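Local atomic coordinates of proline dipeptidase (Streptococcus agalactiae, PDB entry 3OOO), a protein that probably hydrolyses dipeptides ending in proline as a manganese-dependent M24B-family peptidase, of which this chain is the N-terminal, creatinase/prolidase-type domain. Residues Ser3-Ile8 against Met43-Tyr48; Arg9-Ser14 against Pro126-Met131; Tyr30-Phe35 against Val69-Phe74. All blocks are in the same frame, centred on the assembly; numbering follows the deposited sequence. Where two conformers were deposited one is given.

Interaction 1. Residues Ser3-Ile8 against Met43-Tyr48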
loop_
_atom_site.group_PDB
_atom_site.type_symbol
_atom_site.label_atom_id
_atom_site.label_comp_id
_atom_site.label_asym_id
_atom_site.label_seq_id
_atom_site.Cartn_x
_atom_site.Cartn_y
_atom_site.Cartn_z
ATOM N N SER A 3 -24.917 -7.811 10.563
ATOM C CA SER A 3 -24.992 -6.668 11.476
ATOM C C SER A 3 -23.921 -5.604 11.220
ATOM O O SER A 3 -24.232 -4.415 11.098
ATOM C CB SER A 3 -24.910 -7.162 12.927
ATOM O OG SER A 3 -24.745 -6.089 13.841
ATOM N N LYS A 4 -22.667 -6.041 11.145
ATOM C CA LYS A 4 -21.539 -5.135 10.936
ATOM C C LYS A 4 -21.620 -4.468 9.569
ATOM O O LYS A 4 -21.440 -3.254 9.454
ATOM C CB LYS A 4 -20.212 -5.882 11.073
ATOM C CG LYS A 4 -19.985 -6.527 12.439
ATOM C CD LYS A 4 -18.853 -7.543 12.369
ATOM C CE LYS A 4 -18.662 -8.259 13.695
ATOM N NZ LYS A 4 -17.705 -9.393 13.558
ATOM N N LEU A 5 -21.911 -5.263 8.541
ATOM C CA LEU A 5 -21.994 -4.730 7.183
ATOM C C LEU A 5 -23.179 -3.777 7.007
ATOM O O LEU A 5 -23.059 -2.763 6.319
ATOM C CB LEU A 5 -22.013 -5.858 6.142
ATOM C CG LEU A 5 -20.652 -6.522 5.877
ATOM C CD1 LEU A 5 -20.799 -7.829 5.091
ATOM C CD2 LEU A 5 -19.699 -5.555 5.168
ATOM N N ASN A 6 -24.312 -4.094 7.636
ATOM C CA ASN A 6 -25.467 -3.190 7.633
ATOM C C ASN A 6 -25.133 -1.852 8.293
ATOM O O ASN A 6 -25.497 -0.792 7.784
ATOM C CB ASN A 6 -26.679 -3.826 8.331
ATOM C CG ASN A 6 -27.291 -4.977 7.537
ATOM O OD1 ASN A 6 -27.228 -5.017 6.309
ATOM N ND2 ASN A 6 -27.905 -5.917 8.253
ATOM N N ARG A 7 -24.429 -1.906 9.423
ATOM C CA ARG A 7 -23.987 -0.688 10.096
ATOM C C ARG A 7 -23.056 0.170 9.239
ATOM O O ARG A 7 -23.198 1.394 9.202
ATOM C CB ARG A 7 -23.326 -1.016 11.431
ATOM C CG ARG A 7 -24.307 -1.120 12.575
ATOM C CD ARG A 7 -23.598 -1.501 13.851
ATOM N NE ARG A 7 -23.381 -2.943 13.936
ATOM C CZ ARG A 7 -22.551 -3.531 14.790
ATOM N NH1 ARG A 7 -21.840 -2.805 15.645
ATOM N NH2 ARG A 7 -22.433 -4.853 14.791
ATOM N N ILE A 8 -22.112 -0.470 8.552
ATOM C CA ILE A 8 -21.209 0.242 7.645
ATOM C C ILE A 8 -22.005 0.922 6.533
ATOM O O ILE A 8 -21.769 2.089 6.217
ATOM C CB ILE A 8 -20.114 -0.693 7.070
ATOM C CG1 ILE A 8 -19.167 -1.125 8.191
ATOM C CG2 ILE A 8 -19.329 -0.003 5.938
ATOM C CD1 ILE A 8 -18.242 -2.250 7.817
HETATM N N MSE A 43 -8.472 -9.233 -4.116
HETATM C CA MSE A 43 -9.555 -9.498 -3.184
HETATM C C MSE A 43 -10.188 -8.088 -2.861
HETATM O O MSE A 43 -9.426 -7.314 -2.285
HETATM C CB MSE A 43 -8.898 -10.110 -1.879
HETATM C CG MSE A 43 -9.333 -11.552 -1.296
HETATM SE SE MSE A 43 -10.640 -11.562 0.221
HETATM C CE MSE A 43 -9.569 -10.545 1.505
ATOM N N PHE A 44 -11.463 -7.798 -3.126
ATOM C CA PHE A 44 -12.101 -6.596 -2.599
ATOM C C PHE A 44 -13.512 -6.923 -2.174
ATOM O O PHE A 44 -14.228 -7.656 -2.869
ATOM C CB PHE A 44 -12.174 -5.486 -3.655
ATOM C CG PHE A 44 -10.834 -5.017 -4.154
ATOM C CD1 PHE A 44 -9.983 -4.268 -3.332
ATOM C CD2 PHE A 44 -10.424 -5.324 -5.443
ATOM C CE1 PHE A 44 -8.741 -3.839 -3.798
ATOM C CE2 PHE A 44 -9.184 -4.903 -5.918
ATOM C CZ PHE A 44 -8.339 -4.156 -5.094
ATOM N N LEU A 45 -13.920 -6.349 -1.049
ATOM C CA LEU A 45 -15.314 -6.383 -0.634
ATOM C C LEU A 45 -15.897 -4.999 -0.853
ATOM O O LEU A 45 -15.474 -4.033 -0.218
ATOM C CB LEU A 45 -15.424 -6.781 0.839
ATOM C CG LEU A 45 -16.821 -6.807 1.470
ATOM C CD1 LEU A 45 -17.709 -7.866 0.828
ATOM C CD2 LEU A 45 -16.710 -7.046 2.972
ATOM N N PHE A 46 -16.858 -4.918 -1.766
ATOM C CA PHE A 46 -17.488 -3.656 -2.128
ATOM C C PHE A 46 -18.775 -3.487 -1.345
ATOM O O PHE A 46 -19.710 -4.268 -1.505
ATOM C CB PHE A 46 -17.771 -3.599 -3.636
ATOM C CG PHE A 46 -16.535 -3.693 -4.490
ATOM C CD1 PHE A 46 -15.733 -2.572 -4.701
ATOM C CD2 PHE A 46 -16.169 -4.899 -5.083
ATOM C CE1 PHE A 46 -14.585 -2.655 -5.488
ATOM C CE2 PHE A 46 -15.022 -4.992 -5.875
ATOM C CZ PHE A 46 -14.229 -3.869 -6.079
ATOM N N VAL A 47 -18.799 -2.470 -0.490
ATOM C CA VAL A 47 -19.953 -2.187 0.359
ATOM C C VAL A 47 -20.599 -0.894 -0.128
ATOM O O VAL A 47 -20.082 0.201 0.089
ATOM C CB VAL A 47 -19.550 -2.092 1.848
ATOM C CG1 VAL A 47 -20.772 -1.768 2.722
ATOM C CG2 VAL A 47 -18.890 -3.391 2.302
ATOM N N TYR A 48 -21.719 -1.047 -0.834
ATOM C CA TYR A 48 -22.484 0.081 -1.344
ATOM C C TYR A 48 -23.430 0.593 -0.276
ATOM O O TYR A 48 -23.798 -0.139 0.636
ATOM C CB TYR A 48 -23.304 -0.332 -2.559
ATOM C CG TYR A 48 -22.528 -0.456 -3.845
ATOM C CD1 TYR A 48 -22.220 0.670 -4.608
ATOM C CD2 TYR A 48 -22.137 -1.707 -4.324
ATOM C CE1 TYR A 48 -21.519 0.556 -5.811
ATOM C CE2 TYR A 48 -21.439 -1.831 -5.516
ATOM C CZ TYR A 48 -21.135 -0.702 -6.253
ATOM O OH TYR A 48 -20.445 -0.836 -7.437
#
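Leu-5 reaches from the first turns of helix 3-14 over strand 44-48 and sets one methyl, CD2, against two side chains of the strand. CD2 lies 3.7 Å from Val-47 CG2 and 4.0 Å from Leu-45 CD2. One turn further along the helix, Ile-8 adds a second point of contact, with CG2 3.9 Å from Val-47 CG1; here the two side chains meet at about a right angle. Val-47 is thus shared by both helix residues, one methyl to each: its CG1 stands anti to the backbone N (chi1 179°), which leaves CG2 anti to the carbonyl carbon and turned to Leu-5. The helix and strand axes come within 9.1 Å and their directions differ by 54°, so this part of the helix runs slantwise to the strand. Leu-45 and Val-47, two apart on the strand, point to the helix side; on the other face of the sheet Phe-44 and Phe-46 pack against Ile-86 of helix 82-89. This is the alpha/beta layering of the creatinase/prolidase N-terminal domain, with helices on both faces of a mixed sheet. Leu-31 and Phe-22 extend the apolar patch around Ile-8. All four touching residues are buried and no hydrogen bond joins the segments, so the contact rests on the fit of branched aliphatic groups and on the exclusion of water.

Interaction 2. Residues Arg9-Ser14 against Pro126-Met131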
loop_
_atom_site.group_PDB
_atom_site.type_symbol
_atom_site.label_atom_id
_atom_site.label_comp_id
_atom_site.label_asym_id
_atom_site.label_seq_id
_atom_site.Cartn_x
_atom_site.Cartn_y
_atom_site.Cartn_z
ATOM N N ARG A 9 -22.969 0.192 5.970
ATOM C CA ARG A 9 -23.822 0.719 4.910
ATOM C C ARG A 9 -24.571 1.975 5.361
ATOM O O ARG A 9 -24.604 2.980 4.646
ATOM C CB ARG A 9 -24.802 -0.357 4.435
ATOM C CG ARG A 9 -25.543 0.005 3.164
ATOM C CD ARG A 9 -26.473 -1.108 2.726
ATOM N NE ARG A 9 -27.497 -1.361 3.731
ATOM C CZ ARG A 9 -28.602 -0.637 3.864
ATOM N NH1 ARG A 9 -28.829 0.390 3.056
ATOM N NH2 ARG A 9 -29.478 -0.937 4.812
ATOM N N HIS A 10 -25.162 1.922 6.554
ATOM C CA HIS A 10 -25.880 3.078 7.092
ATOM C C HIS A 10 -24.938 4.237 7.401
ATOM O O HIS A 10 -25.291 5.404 7.208
ATOM C CB HIS A 10 -26.695 2.687 8.327
ATOM C CG HIS A 10 -27.907 1.869 8.009
ATOM N ND1 HIS A 10 -29.001 2.387 7.351
ATOM C CD2 HIS A 10 -28.197 0.569 8.254
ATOM C CE1 HIS A 10 -29.912 1.441 7.203
ATOM N NE2 HIS A 10 -29.448 0.329 7.742
ATOM N N HIS A 11 -23.732 3.907 7.855
ATOM C CA HIS A 11 -22.715 4.911 8.142
ATOM C C HIS A 11 -22.294 5.682 6.897
ATOM O O HIS A 11 -21.997 6.872 6.972
ATOM C CB HIS A 11 -21.495 4.270 8.792
ATOM C CG HIS A 11 -20.333 5.201 8.930
ATOM N ND1 HIS A 11 -20.370 6.323 9.730
ATOM C CD2 HIS A 11 -19.102 5.179 8.366
ATOM C CE1 HIS A 11 -19.210 6.951 9.654
ATOM N NE2 HIS A 11 -18.426 6.279 8.832
ATOM N N LEU A 12 -22.259 5.000 5.753
ATOM C CA LEU A 12 -21.955 5.668 4.497
ATOM C C LEU A 12 -22.926 6.822 4.232
ATOM O O LEU A 12 -22.529 7.832 3.656
ATOM C CB LEU A 12 -21.951 4.682 3.325
ATOM C CG LEU A 12 -20.897 3.568 3.314
ATOM C CD1 LEU A 12 -21.152 2.635 2.146
ATOM C CD2 LEU A 12 -19.474 4.118 3.244
ATOM N N HIS A 13 -24.177 6.684 4.678
ATOM C CA HIS A 13 -25.156 7.773 4.549
ATOM C C HIS A 13 -24.749 9.024 5.347
ATOM O O HIS A 13 -25.003 10.150 4.905
ATOM C CB HIS A 13 -26.579 7.328 4.939
ATOM C CG HIS A 13 -27.037 6.062 4.273
ATOM N ND1 HIS A 13 -27.830 5.132 4.912
ATOM C CD2 HIS A 13 -26.810 5.570 3.030
ATOM C CE1 HIS A 13 -28.075 4.125 4.092
ATOM N NE2 HIS A 13 -27.467 4.366 2.944
ATOM N N SER A 14 -24.131 8.823 6.511
ATOM C CA SER A 14 -23.719 9.928 7.382
ATOM C C SER A 14 -22.631 10.791 6.750
ATOM O O SER A 14 -22.485 11.967 7.087
ATOM C CB SER A 14 -23.245 9.403 8.740
ATOM O OG SER A 14 -24.245 8.619 9.366
ATOM N N PRO A 126 -13.110 7.048 11.422
ATOM C CA PRO A 126 -12.918 6.487 12.757
ATOM C C PRO A 126 -13.996 5.476 13.152
ATOM O O PRO A 126 -13.675 4.462 13.768
ATOM C CB PRO A 126 -12.975 7.719 13.658
ATOM C CG PRO A 126 -12.414 8.800 12.812
ATOM C CD PRO A 126 -12.903 8.509 11.412
ATOM N N TYR A 127 -15.251 5.736 12.781
ATOM C CA TYR A 127 -16.350 4.819 13.103
ATOM C C TYR A 127 -16.097 3.400 12.593
ATOM O O TYR A 127 -16.279 2.428 13.332
ATOM C CB TYR A 127 -17.695 5.345 12.583
ATOM C CG TYR A 127 -18.845 4.379 12.797
ATOM C CD1 TYR A 127 -19.380 4.172 14.067
ATOM C CD2 TYR A 127 -19.390 3.664 11.729
ATOM C CE1 TYR A 127 -20.431 3.288 14.267
ATOM C CE2 TYR A 127 -20.439 2.775 11.918
ATOM C CZ TYR A 127 -20.955 2.590 13.191
ATOM O OH TYR A 127 -21.995 1.712 13.389
ATOM N N ILE A 128 -15.681 3.285 11.334
ATOM C CA ILE A 128 -15.374 1.974 10.754
ATOM C C ILE A 128 -14.091 1.392 11.370
ATOM O O ILE A 128 -14.043 0.206 11.701
ATOM C CB ILE A 128 -15.275 2.022 9.203
ATOM C CG1 ILE A 128 -16.582 2.547 8.592
ATOM C CG2 ILE A 128 -14.959 0.633 8.638
ATOM C CD1 ILE A 128 -16.509 2.843 7.097
ATOM N N GLN A 129 -13.075 2.239 11.534
ATOM C CA GLN A 129 -11.786 1.832 12.110
ATOM C C GLN A 129 -11.939 1.199 13.491
ATOM O O GLN A 129 -11.300 0.187 13.796
ATOM C CB GLN A 129 -10.841 3.032 12.225
ATOM C CG GLN A 129 -10.223 3.512 10.918
ATOM C CD GLN A 129 -9.264 4.672 11.125
ATOM O OE1 GLN A 129 -8.337 4.592 11.933
ATOM N NE2 GLN A 129 -9.484 5.759 10.395
ATOM N N ASN A 130 -12.797 1.799 14.313
ATOM C CA ASN A 130 -12.910 1.451 15.728
ATOM C C ASN A 130 -13.996 0.427 16.071
ATOM O O ASN A 130 -14.232 0.149 17.251
ATOM C CB ASN A 130 -13.099 2.722 16.568
ATOM C CG ASN A 130 -11.958 3.718 16.396
ATOM O OD1 ASN A 130 -10.796 3.336 16.243
ATOM N ND2 ASN A 130 -12.290 5.002 16.422
HETATM N N MSE A 131 -14.652 -0.129 15.052
HETATM C CA MSE A 131 -15.706 -1.119 15.271
HETATM C C MSE A 131 -15.117 -2.425 15.806
HETATM O O MSE A 131 -15.649 -3.009 16.751
HETATM C CB MSE A 131 -16.514 -1.365 13.988
HETATM C CG MSE A 131 -17.946 -1.850 14.232
HETATM SE SE MSE A 131 -19.027 -1.980 12.602
HETATM C CE MSE A 131 -18.421 -0.344 11.740
#
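His-11 and Tyr-127 reach past one another from facing helices, their rings inclined at 42° with centroids 4.7 Å apart, an oblique pairing. The tyrosine comes over one face of the imidazole: its CD2 is 3.3 Å from His-11 CG, off-centre over the ring, and its CB makes a CH-pi contact 4.0 Å from the centroid of the His-11 ring. An extended first torsion (chi1 171°) swings the imidazole out from helix 3-14 to the short helix 126-129. Ile-128 approaches the same ring obliquely, with CG1 and CD1 each 3.7 Å from His-11 CD2. Behind it, Ile-128 and Leu-12 both rest on Leu-99 of the central sheet, so the inner side of the contact merges with the core while Tyr-127 stays at the surface. The two segments join the N-terminal helix to the last helix of this chain. No hydrogen bond links them directly, but His-11 NE2 bonds to the hydroxyl OG1 of Thr-125, just ahead of helix 126-129. That one polar bond, with carbon packed on the ring from Tyr-127 and Ile-128, would limit how far the imidazole can turn.

Interaction 3. Residues Tyr30-Phe35 against Val69-Phe74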
loop_
_atom_site.group_PDB
_atom_site.type_symbol
_atom_site.label_atom_id
_atom_site.label_comp_id
_atom_site.label_asym_id
_atom_site.label_seq_id
_atom_site.Cartn_x
_atom_site.Cartn_y
_atom_site.Cartn_z
ATOM N N TYR A 30 -13.271 -10.375 9.556
ATOM C CA TYR A 30 -14.053 -9.799 10.652
ATOM C C TYR A 30 -15.486 -9.495 10.206
ATOM O O TYR A 30 -16.447 -9.725 10.946
ATOM C CB TYR A 30 -13.364 -8.535 11.187
ATOM C CG TYR A 30 -14.203 -7.706 12.134
ATOM C CD1 TYR A 30 -14.384 -8.100 13.457
ATOM C CD2 TYR A 30 -14.809 -6.522 11.707
ATOM C CE1 TYR A 30 -15.152 -7.341 14.334
ATOM C CE2 TYR A 30 -15.582 -5.753 12.576
ATOM C CZ TYR A 30 -15.747 -6.172 13.888
ATOM O OH TYR A 30 -16.508 -5.421 14.759
ATOM N N LEU A 31 -15.622 -8.991 8.983
ATOM C CA LEU A 31 -16.923 -8.578 8.461
ATOM C C LEU A 31 -17.787 -9.704 7.905
ATOM O O LEU A 31 -19.007 -9.552 7.830
ATOM C CB LEU A 31 -16.750 -7.498 7.388
ATOM C CG LEU A 31 -16.174 -6.147 7.813
ATOM C CD1 LEU A 31 -15.953 -5.274 6.583
ATOM C CD2 LEU A 31 -17.074 -5.449 8.829
ATOM N N THR A 32 -17.166 -10.815 7.503
ATOM C CA THR A 32 -17.864 -11.848 6.721
ATOM C C THR A 32 -17.651 -13.293 7.171
ATOM O O THR A 32 -18.440 -14.168 6.812
ATOM C CB THR A 32 -17.473 -11.805 5.219
ATOM O OG1 THR A 32 -16.112 -12.232 5.061
ATOM C CG2 THR A 32 -17.666 -10.409 4.622
ATOM N N GLY A 33 -16.574 -13.551 7.909
ATOM C CA GLY A 33 -16.184 -14.919 8.261
ATOM C C GLY A 33 -15.385 -15.638 7.186
ATOM O O GLY A 33 -15.020 -16.806 7.348
ATOM N N PHE A 34 -15.119 -14.943 6.080
ATOM C CA PHE A 34 -14.325 -15.485 4.984
ATOM C C PHE A 34 -12.919 -14.904 5.051
ATOM O O PHE A 34 -12.750 -13.684 4.962
ATOM C CB PHE A 34 -14.990 -15.155 3.636
ATOM C CG PHE A 34 -14.164 -15.536 2.428
ATOM C CD1 PHE A 34 -14.080 -16.863 2.005
ATOM C CD2 PHE A 34 -13.484 -14.560 1.700
ATOM C CE1 PHE A 34 -13.320 -17.214 0.890
ATOM C CE2 PHE A 34 -12.724 -14.900 0.577
ATOM C CZ PHE A 34 -12.640 -16.234 0.171
ATOM N N PHE A 35 -11.929 -15.779 5.233
ATOM C CA PHE A 35 -10.524 -15.377 5.204
ATOM C C PHE A 35 -9.826 -15.806 3.926
ATOM O O PHE A 35 -9.789 -16.994 3.596
ATOM C CB PHE A 35 -9.725 -15.919 6.397
ATOM C CG PHE A 35 -8.314 -15.385 6.451
ATOM C CD1 PHE A 35 -8.024 -14.247 7.194
ATOM C CD2 PHE A 35 -7.287 -15.992 5.719
ATOM C CE1 PHE A 35 -6.730 -13.728 7.234
ATOM C CE2 PHE A 35 -5.989 -15.477 5.749
ATOM C CZ PHE A 35 -5.713 -14.345 6.507
ATOM N N VAL A 69 -20.379 -16.443 2.261
ATOM C CA VAL A 69 -21.190 -15.218 2.244
ATOM C C VAL A 69 -22.494 -15.387 1.455
ATOM O O VAL A 69 -22.539 -16.148 0.488
ATOM C CB VAL A 69 -20.391 -13.977 1.719
ATOM C CG1 VAL A 69 -19.076 -13.827 2.463
ATOM C CG2 VAL A 69 -20.145 -14.062 0.224
ATOM N N PRO A 70 -23.570 -14.699 1.889
ATOM C CA PRO A 70 -24.877 -14.853 1.250
ATOM C C PRO A 70 -25.136 -13.878 0.099
ATOM O O PRO A 70 -26.144 -14.005 -0.605
ATOM C CB PRO A 70 -25.845 -14.571 2.400
ATOM C CG PRO A 70 -25.124 -13.567 3.239
ATOM C CD PRO A 70 -23.657 -13.905 3.132
ATOM N N PHE A 71 -24.232 -12.918 -0.081
ATOM C CA PHE A 71 -24.373 -11.880 -1.101
ATOM C C PHE A 71 -23.521 -12.188 -2.345
ATOM O O PHE A 71 -22.743 -13.148 -2.331
ATOM C CB PHE A 71 -24.042 -10.510 -0.492
ATOM C CG PHE A 71 -22.777 -10.484 0.325
ATOM C CD1 PHE A 71 -21.532 -10.418 -0.295
ATOM C CD2 PHE A 71 -22.832 -10.490 1.718
ATOM C CE1 PHE A 71 -20.361 -10.377 0.455
ATOM C CE2 PHE A 71 -21.659 -10.443 2.482
ATOM C CZ PHE A 71 -20.424 -10.385 1.849
ATOM N N PRO A 72 -23.666 -11.392 -3.424
ATOM C CA PRO A 72 -22.992 -11.754 -4.680
ATOM C C PRO A 72 -21.472 -11.859 -4.600
ATOM O O PRO A 72 -20.813 -11.063 -3.924
ATOM C CB PRO A 72 -23.398 -10.632 -5.636
ATOM C CG PRO A 72 -24.719 -10.176 -5.109
ATOM C CD PRO A 72 -24.577 -10.246 -3.620
ATOM N N VAL A 73 -20.942 -12.862 -5.292
ATOM C CA VAL A 73 -19.511 -13.102 -5.386
ATOM C C VAL A 73 -19.154 -13.250 -6.858
ATOM O O VAL A 73 -19.879 -13.899 -7.614
ATOM C CB VAL A 73 -19.105 -14.411 -4.659
ATOM C CG1 VAL A 73 -17.610 -14.707 -4.828
ATOM C CG2 VAL A 73 -19.462 -14.351 -3.181
ATOM N N PHE A 74 -18.054 -12.629 -7.276
ATOM C CA PHE A 74 -17.505 -12.903 -8.602
ATOM C C PHE A 74 -15.988 -12.964 -8.553
ATOM O O PHE A 74 -15.377 -12.600 -7.553
ATOM C CB PHE A 74 -18.047 -11.942 -9.682
ATOM C CG PHE A 74 -17.529 -10.530 -9.592
ATOM C CD1 PHE A 74 -16.727 -10.009 -10.615
ATOM C CD2 PHE A 74 -17.872 -9.702 -8.526
ATOM C CE1 PHE A 74 -16.256 -8.696 -10.567
ATOM C CE2 PHE A 74 -17.392 -8.384 -8.461
ATOM C CZ PHE A 74 -16.592 -7.880 -9.488
#
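Thr-32 meets Val-69 and Phe-71 with two different carbons. Its CB lies 3.8 Å from Val-69 CG1, and its methyl CG2 reaches Phe-71 CZ at 3.9 Å. The methyl comes to the phenyl at the edge, close to the ring plane. Val-69 CG1 also has a looser neighbour in Phe-34 CB, 4.5 Å away, although the phenyl ring of Phe-34 leads off from there toward Leu-55 and Val-57 of strand 54-58. Within its own segment Val-69 CB lies against one face of the Phe-71 ring, off its centre.

The threonine hydroxyl is occupied on its own side of the contact. OG1 accepts a bond from the backbone N of Phe-34, 3.1 Å from Phe-34 N to Thr-32 OG1 at 158°, which makes an ST turn as the chain leaves helix 25-32, and it is also bonded to Val-28 O one turn back. The contact ties this turn to the loop between helix 62-68 and the outermost strand 73-76, within the creatinase/prolidase-type N-terminal domain. With OG1 between the backbone N and the carbonyl carbon (chi1 69°), CG2, anti to the carbonyl carbon, is directed at the edge of the phenyl ring. Gly-33 carries the chain through this turn with positive phi (83°), at backbone angles where a side chain would collide with the preceding carbonyl oxygen. Further out, Phe-71 is packed by Leu-5 of helix 3-14 and by Leu-55, while Phe-34 rests on Arg-64 and Ser-68 of helix 62-68.

In the fold
Interactions 1 and 2 share helix 3-14: its first turns press on the middle of the sheet in interaction 1, and its later turns meet the last helix in interaction 2. Interactions 1 and 3 are buried; interaction 2 is only partly so, with Tyr-127 exposed. Interaction 3 adjoins interaction 1, where Phe-71 packs on Leu-45 and Leu-31 on Ile-8, and Lys-4 NZ bonds to Tyr-30 O. Interaction 1 is purely aliphatic, interaction 3 mixes aliphatic and aromatic groups around a turn, and interaction 2 brings in an imidazole and a phenol. Interactions 2 and 3 have centres about 18 Å apart, yet Met-131 O and Tyr-30 OH probably share a hydrogen bond.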